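Local coordinates for haloacid dehalogenase/epoxide hydrolase family (Corynebacterium glutamicum ATCC 13032, PDB 2PR7), which is of unknown function but belongs to the haloacid dehalogenase-like hydrolases and binds a calcium ion at what is probably its active site, at residues A[7-12]-A[50-55]; A[36-41]-A[81-86]. All coordinates share one frame; numbering follows the deposited sequence.

Interaction 1 of 2, residues A[7-12]-A[50-55]; sequences VDYAGV and APIREL. With CA (calcium ion), chain C.
Tyr-9 lays one face of its ring on Ile-52 of helix 50-57. CG anti to the backbone N (chi1 -178°) directs the ring to the helix. CB comes first, 4.2 Å from Ile-52 CD1. Beyond it, CG meets Ile-52 CG1, while CD2 makes the shortest contact, 3.6 Å to Ile-52 CD1. Across the ring from CD2, CD1 touches Ile-52 CG2, on the same face. A CH-pi interaction anchors the middle of the ring: Ile-52 CG1 sits 3.7 Å from the Tyr-9 ring centroid and only 12° off the normal. CE2 and CZ also lie against Ile-52 CG1. CE1 has Leu-55 CD1 at 3.8 Å, near the ring plane, so this methyl abuts an edge. At the tip, Tyr-9 OH passes Pro-51 CB at 4.4 Å, a loose contact.

The backbone beside this ring carries the metal. Asp-8 OD2 binds calcium at 2.2 Å and Ala-10 O at 2.4 Å, as in the first motif of haloacid dehalogenase-like enzymes; Asp-99 and three waters complete the site. Tyr-9 N donates to Asp-8 OD1 (2.6 Å) from above the carboxylate plane, a bent bond at 136°. No hydrogen bond crosses between 7-12 and 50-55, so apolar and CH-pi packing joins them.

Interaction 2 of 2, residues A[36-41]-A[81-86]; sequences GTVILS and QAAADA
Val-38 and Leu-40 of strand 36-41 form the first shell with Ala-83 and Ala-86 of helix 77-86. Val-38 uses both branches. CG1, anti to the backbone N (chi1 -176°), reaches Ala-83 CB at 4.2 Å, whereas CG2 lies against the helix backbone, 3.7 Å from Ala-83 O. The same CG2 also grazes Ala-86 CB at 4.5 Å, about one helical turn further on. Leu-40, two residues further along the strand, brings its CD2 to 4.1 Å from Ala-83 CB. The alanine methyl is thus met by two branched residues on the same face of the strand.

The segment axes fit this: they approach to 8.5 Å and run roughly antiparallel, at 148°, and the closest CA pair is Val-38 with Ala-83. Ile-39, between the two contacting residues, points away from this helix and packs on Ile-52 and Leu-55 on the other face of the sheet.

Further out, Ile-6 of the adjoining strand 4-7 touches both Leu-40 and Ala-83, and Leu-65 of strand 63-66 touches Leu-40 and Ala-82, so strands flanking 36-41 also help to seat the helix. Lys-74 NZ hydrogen-bonds Leu-40 O, tying the strand end to the chain that leads into helix 77-86. Short alanine side chains suit this interface: they let the helix backbone come close to the sheet, and the buried contact between the two segments rests on methyl packing, part of it against a backbone carbonyl, with no hydrogen bond across it.

In the fold
From the N terminus, strand 4-7 runs into the 7-12 loop, helix 17-32 follows, and strand 36-41 returns to the sheet. Helix 50-57 then closes the loop of interaction 1. Strand 36-41 has by then opened interaction 2, which closes only at 81-86, after strand 63-66, so the two loops cross. They bring helices to opposite faces of the parallel sheet, helix 50-57 on one and helix 77-86, part of the crossover from strand 63-66 to strand 94-98, on the other. Neighbouring strands join them through probable hydrogen bonds, Val-7 N to Val-38 O at 2.8 Å and Leu-40 N to Val-7 O at 2.9 Å, in the Rossmann-like core of this family.

Interaction 1 of 2, residues A[7-12]-A[50-55]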
ATOM      1  N   VAL A   7       0.229  -0.538  -0.288  1.00 18.61           N
ATOM      2  CA  VAL A   7       1.303   0.462  -0.243  0.50 17.68           C
ATOM      3  C   VAL A   7       2.622  -0.141   0.176  1.00 18.60           C
ATOM      4  O   VAL A   7       2.643  -1.107   0.917  1.00 19.13           O
ATOM      5  CB  VAL A   7       0.980   1.622   0.698  0.50 18.79           C
ATOM      6  CG1 VAL A   7      -0.487   2.129   0.486  0.50 17.29           C
ATOM      7  CG2 VAL A   7       1.187   1.246   2.129  0.50 22.73           C
ATOM      8  N   ASP A   8       3.704   0.422  -0.352  1.00 20.49           N
ATOM      9  CA  ASP A   8       5.034   0.009   0.063  1.00 22.50           C
ATOM     10  C   ASP A   8       5.317   0.652   1.378  1.00 22.91           C
ATOM     11  O   ASP A   8       4.625   1.582   1.793  1.00 22.25           O
ATOM     12  CB  ASP A   8       6.123   0.339  -0.960  1.00 25.20           C
ATOM     13  CG  ASP A   8       7.390  -0.496  -0.737  1.00 26.05           C
ATOM     14  OD1 ASP A   8       7.467  -1.339   0.225  1.00 29.67           O
ATOM     15  OD2 ASP A   8       8.281  -0.360  -1.510  1.00 29.97           O
ATOM     16  N   TYR A   9       6.305   0.129   2.096  1.00 23.10           N
ATOM     17  CA  TYR A   9       6.759   0.764   3.307  1.00 21.30           C
ATOM     18  C   TYR A   9       7.974   1.671   3.000  1.00 20.91           C
ATOM     19  O   TYR A   9       7.867   2.908   3.055  1.00 19.31           O
ATOM     20  CB  TYR A   9       7.116  -0.305   4.371  1.00 22.63           C
ATOM     21  CG  TYR A   9       7.545   0.307   5.630  1.00 19.48           C
ATOM     22  CD1 TYR A   9       6.611   0.821   6.506  1.00 22.11           C
ATOM     23  CD2 TYR A   9       8.902   0.436   5.933  1.00 20.40           C
ATOM     24  CE1 TYR A   9       7.000   1.411   7.670  1.00 26.95           C
ATOM     25  CE2 TYR A   9       9.312   1.040   7.100  1.00 22.76           C
ATOM     26  CZ  TYR A   9       8.358   1.523   7.969  1.00 31.94           C
ATOM     27  OH  TYR A   9       8.752   2.103   9.153  1.00 32.74           O
ATOM     28  N   ALA A  10       9.143   1.086   2.646  1.00 19.97           N
ATOM     29  CA  ALA A  10      10.351   1.864   2.492  1.00 22.17           C
ATOM     30  C   ALA A  10      10.201   2.804   1.310  1.00 22.92           C
ATOM     31  O   ALA A  10       9.831   2.380   0.235  1.00 25.04           O
ATOM     32  CB  ALA A  10      11.567   0.916   2.272  1.00 21.61           C
ATOM     33  N   GLY A  11      10.481   4.075   1.516  1.00 24.27           N
ATOM     34  CA  GLY A  11      10.294   5.023   0.438  1.00 24.20           C
ATOM     35  C   GLY A  11       8.897   5.593   0.268  1.00 26.59           C
ATOM     36  O   GLY A  11       8.676   6.489  -0.583  1.00 25.66           O
ATOM     37  N   VAL A  12       7.950   5.106   1.071  1.00 24.83           N
ATOM     38  CA  VAL A  12       6.595   5.603   0.994  1.00 22.89           C
ATOM     39  C   VAL A  12       6.118   6.020   2.376  1.00 22.62           C
ATOM     40  O   VAL A  12       5.689   7.167   2.563  1.00 24.18           O
ATOM     41  CB  VAL A  12       5.653   4.549   0.356  1.00 19.54           C
ATOM     42  CG1 VAL A  12       4.202   5.070   0.388  1.00 22.02           C
ATOM     43  CG2 VAL A  12       6.113   4.139  -1.101  1.00 23.92           C
ATOM     44  N   ALA A  50      10.032  -5.580  12.519  1.00 18.97           N
ATOM     45  CA  ALA A  50       9.048  -5.300  13.591  1.00 21.58           C
ATOM     46  C   ALA A  50       8.402  -3.904  13.473  1.00 22.80           C
ATOM     47  O   ALA A  50       7.205  -3.793  13.722  1.00 23.64           O
ATOM     48  CB  ALA A  50       9.624  -5.524  15.043  1.00 22.36           C
ATOM     49  N   PRO A  51       9.180  -2.864  13.092  1.00 25.96           N
ATOM     50  CA  PRO A  51       8.547  -1.550  12.891  1.00 28.44           C
ATOM     51  C   PRO A  51       7.432  -1.578  11.872  1.00 26.88           C
ATOM     52  O   PRO A  51       6.438  -0.860  12.027  1.00 29.87           O
ATOM     53  CB  PRO A  51       9.708  -0.670  12.402  1.00 29.03           C
ATOM     54  CG  PRO A  51      10.912  -1.297  12.994  1.00 32.81           C
ATOM     55  CD  PRO A  51      10.631  -2.783  12.857  1.00 24.30           C
ATOM     56  N   ILE A  52       7.583  -2.387  10.822  1.00 23.64           N
ATOM     57  CA  ILE A  52       6.577  -2.446   9.782  1.00 23.28           C
ATOM     58  C   ILE A  52       5.381  -3.218  10.291  1.00 23.08           C
ATOM     59  O   ILE A  52       4.225  -2.793  10.185  1.00 21.97           O
ATOM     60  CB  ILE A  52       7.104  -3.089   8.496  1.00 22.34           C
ATOM     61  CG1 ILE A  52       8.470  -2.506   8.074  1.00 23.14           C
ATOM     62  CG2 ILE A  52       6.008  -3.020   7.377  1.00 21.04           C
ATOM     63  CD1 ILE A  52       9.030  -3.061   6.816  1.00 23.54           C
ATOM     64  N   ARG A  53       5.652  -4.381  10.864  1.00 22.07           N
ATOM     65  CA  ARG A  53       4.583  -5.228  11.385  1.00 24.15           C
ATOM     66  C   ARG A  53       3.724  -4.552  12.455  1.00 23.06           C
ATOM     67  O   ARG A  53       2.535  -4.847  12.559  1.00 23.88           O
ATOM     68  CB  ARG A  53       5.198  -6.509  11.948  1.00 23.84           C
ATOM     69  CG  ARG A  53       4.224  -7.638  12.164  1.00 30.04           C
ATOM     70  CD  ARG A  53       4.978  -8.899  12.575  1.00 29.39           C
ATOM     71  NE  ARG A  53       5.878  -9.429  11.530  1.00 31.47           N
ATOM     72  CZ  ARG A  53       7.217  -9.348  11.522  1.00 33.06           C
ATOM     73  NH1 ARG A  53       7.933  -8.765  12.507  1.00 28.57           N
ATOM     74  NH2 ARG A  53       7.852  -9.890  10.507  1.00 31.31           N
ATOM     75  N   GLU A  54       4.325  -3.666  13.246  1.00 25.23           N
ATOM     76  CA  GLU A  54       3.617  -2.886  14.254  1.00 26.24           C
ATOM     77  C   GLU A  54       2.440  -2.111  13.683  1.00 25.30           C
ATOM     78  O   GLU A  54       1.448  -1.879  14.366  1.00 26.93           O
ATOM     79  CB  GLU A  54       4.575  -1.902  14.925  1.00 26.39           C
ATOM     80  N   LEU A  55       2.544  -1.700  12.430  1.00 24.40           N
ATOM     81  CA  LEU A  55       1.446  -1.010  11.766  1.00 23.09           C
ATOM     82  C   LEU A  55       0.216  -1.897  11.591  1.00 23.52           C
ATOM     83  O   LEU A  55      -0.907  -1.411  11.591  1.00 25.55           O
ATOM     84  CB  LEU A  55       1.934  -0.439  10.420  1.00 21.98           C
ATOM     85  CG  LEU A  55       3.059   0.569  10.542  1.00 24.69           C
ATOM     86  CD1 LEU A  55       3.570   1.037   9.184  1.00 26.05           C
ATOM     87  CD2 LEU A  55       2.581   1.737  11.360  1.00 26.78           C
TER
HETATM   88 CA    CA C 137       9.920   1.095  -1.839  0.50 24.46          CA
HETATM   89  O   HOH W   1      11.872  -0.346  -1.556  1.00 41.47           O
HETATM   90  O   HOH W   2      12.531   1.824  -1.793  1.00 49.87           O
HETATM   91  O   HOH W   3       9.752   0.196  -4.094  1.00 24.69           O

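Interaction 2 of 2, residues A[36-41]-A[81-86]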
ATOM      1  N   GLY A  36      -9.849  -1.562   2.208  1.00 19.30           N
ATOM      2  CA  GLY A  36      -8.883  -2.466   2.813  1.00 20.73           C
ATOM      3  C   GLY A  36      -7.462  -2.014   2.521  1.00 21.33           C
ATOM      4  O   GLY A  36      -7.185  -1.472   1.464  1.00 19.47           O
ATOM      5  N   THR A  37      -6.577  -2.187   3.495  1.00 20.04           N
ATOM      6  CA  THR A  37      -5.228  -1.653   3.401  1.00 18.74           C
ATOM      7  C   THR A  37      -4.197  -2.711   3.700  1.00 21.30           C
ATOM      8  O   THR A  37      -4.292  -3.433   4.687  1.00 19.87           O
ATOM      9  CB  THR A  37      -5.027  -0.453   4.345  1.00 19.49           C
ATOM     10  OG1 THR A  37      -5.407  -0.783   5.699  1.00 22.66           O
ATOM     11  CG2 THR A  37      -5.878   0.690   3.866  1.00 21.14           C
ATOM     12  N   VAL A  38      -3.212  -2.819   2.803  1.00 20.14           N
ATOM     13  CA  VAL A  38      -2.113  -3.769   2.943  1.00 18.69           C
ATOM     14  C   VAL A  38      -0.795  -3.067   2.674  1.00 18.94           C
ATOM     15  O   VAL A  38      -0.688  -2.293   1.719  1.00 20.11           O
ATOM     16  CB  VAL A  38      -2.223  -4.946   1.952  1.00 23.45           C
ATOM     17  CG1 VAL A  38      -1.107  -5.963   2.217  1.00 21.69           C
ATOM     18  CG2 VAL A  38      -3.508  -5.603   2.080  1.00 24.16           C
ATOM     19  N   ILE A  39       0.207  -3.324   3.506  1.00 18.22           N
ATOM     20  CA  ILE A  39       1.575  -2.945   3.207  1.00 17.63           C
ATOM     21  C   ILE A  39       2.184  -4.164   2.548  1.00 20.11           C
ATOM     22  O   ILE A  39       2.148  -5.267   3.112  1.00 19.51           O
ATOM     23  CB  ILE A  39       2.390  -2.566   4.466  1.00 17.38           C
ATOM     24  CG1 ILE A  39       1.843  -1.272   5.076  1.00 21.19           C
ATOM     25  CG2 ILE A  39       3.872  -2.445   4.124  1.00 19.08           C
ATOM     26  CD1 ILE A  39       2.462  -0.837   6.372  1.00 20.19           C
ATOM     27  N   LEU A  40       2.692  -3.963   1.336  1.00 18.45           N
ATOM     28  CA  LEU A  40       3.373  -5.026   0.571  1.00 17.01           C
ATOM     29  C   LEU A  40       4.771  -4.523   0.360  1.00 19.47           C
ATOM     30  O   LEU A  40       5.010  -3.578  -0.415  1.00 18.79           O
ATOM     31  CB  LEU A  40       2.722  -5.350  -0.765  1.00 18.49           C
ATOM     32  CG  LEU A  40       3.336  -6.449  -1.640  1.00 18.96           C
ATOM     33  CD1 LEU A  40       3.254  -7.817  -0.933  1.00 20.35           C
ATOM     34  CD2 LEU A  40       2.666  -6.474  -2.986  1.00 18.36           C
ATOM     35  N   SER A  41       5.715  -5.146   1.059  1.00 17.27           N
ATOM     36  CA  SER A  41       7.072  -4.659   1.068  1.00 18.43           C
ATOM     37  C   SER A  41       8.077  -5.733   0.637  1.00 19.73           C
ATOM     38  O   SER A  41       8.003  -6.876   1.121  1.00 20.14           O
ATOM     39  CB  SER A  41       7.386  -4.214   2.491  1.00 21.89           C
ATOM     40  OG  SER A  41       8.744  -3.860   2.682  1.00 28.87           O
ATOM     41  N   GLN A  81      -1.035 -10.621  -5.965  1.00 20.76           N
ATOM     42  CA  GLN A  81      -2.133 -11.546  -5.713  1.00 20.66           C
ATOM     43  C   GLN A  81      -2.241 -11.849  -4.231  1.00 19.59           C
ATOM     44  O   GLN A  81      -3.348 -11.925  -3.683  1.00 21.76           O
ATOM     45  CB  GLN A  81      -1.930 -12.841  -6.499  1.00 20.50           C
ATOM     46  CG  GLN A  81      -3.114 -13.807  -6.417  1.00 19.85           C
ATOM     47  CD  GLN A  81      -4.348 -13.269  -7.084  1.00 24.08           C
ATOM     48  OE1 GLN A  81      -5.295 -12.875  -6.414  1.00 31.44           O
ATOM     49  NE2 GLN A  81      -4.341 -13.223  -8.404  1.00 25.14           N
ATOM     50  N   ALA A  82      -1.101 -12.005  -3.564  1.00 19.40           N
ATOM     51  CA  ALA A  82      -1.103 -12.309  -2.134  1.00 19.98           C
ATOM     52  C   ALA A  82      -1.684 -11.128  -1.359  1.00 19.71           C
ATOM     53  O   ALA A  82      -2.439 -11.283  -0.386  1.00 20.29           O
ATOM     54  CB  ALA A  82       0.324 -12.616  -1.651  1.00 21.12           C
ATOM     55  N   ALA A  83      -1.315  -9.917  -1.794  1.00 19.35           N
ATOM     56  CA  ALA A  83      -1.793  -8.711  -1.127  1.00 18.98           C
ATOM     57  C   ALA A  83      -3.314  -8.562  -1.286  1.00 17.78           C
ATOM     58  O   ALA A  83      -4.039  -8.336  -0.304  1.00 20.38           O
ATOM     59  CB  ALA A  83      -1.083  -7.506  -1.697  1.00 19.11           C
ATOM     60  N   ALA A  84      -3.787  -8.791  -2.520  1.00 20.06           N
ATOM     61  CA  ALA A  84      -5.206  -8.719  -2.819  1.00 18.81           C
ATOM     62  C   ALA A  84      -5.947  -9.782  -1.993  1.00 20.29           C
ATOM     63  O   ALA A  84      -6.956  -9.491  -1.303  1.00 20.10           O
ATOM     64  CB  ALA A  84      -5.444  -8.891  -4.322  1.00 19.41           C
ATOM     65  N   ASP A  85      -5.451 -11.023  -2.052  1.00 22.80           N
ATOM     66  CA  ASP A  85      -6.021 -12.124  -1.251  1.00 23.40           C
ATOM     67  C   ASP A  85      -6.120 -11.772   0.240  1.00 21.88           C
ATOM     68  O   ASP A  85      -7.131 -12.087   0.883  1.00 22.20           O
ATOM     69  CB  ASP A  85      -5.199 -13.425  -1.420  1.00 24.92           C
ATOM     70  CG  ASP A  85      -5.324 -14.050  -2.822  1.00 24.77           C
ATOM     71  OD1 ASP A  85      -6.161 -13.622  -3.640  1.00 26.60           O
ATOM     72  OD2 ASP A  85      -4.561 -14.988  -3.111  1.00 29.18           O
ATOM     73  N   ALA A  86      -5.098 -11.087   0.776  1.00 21.04           N
ATOM     74  CA  ALA A  86      -5.026 -10.756   2.225  1.00 20.47           C
ATOM     75  C   ALA A  86      -6.200  -9.894   2.709  1.00 22.48           C
ATOM     76  O   ALA A  86      -6.549  -9.910   3.890  1.00 24.82           O
ATOM     77  CB  ALA A  86      -3.679 -10.033   2.553  1.00 22.11           C
TER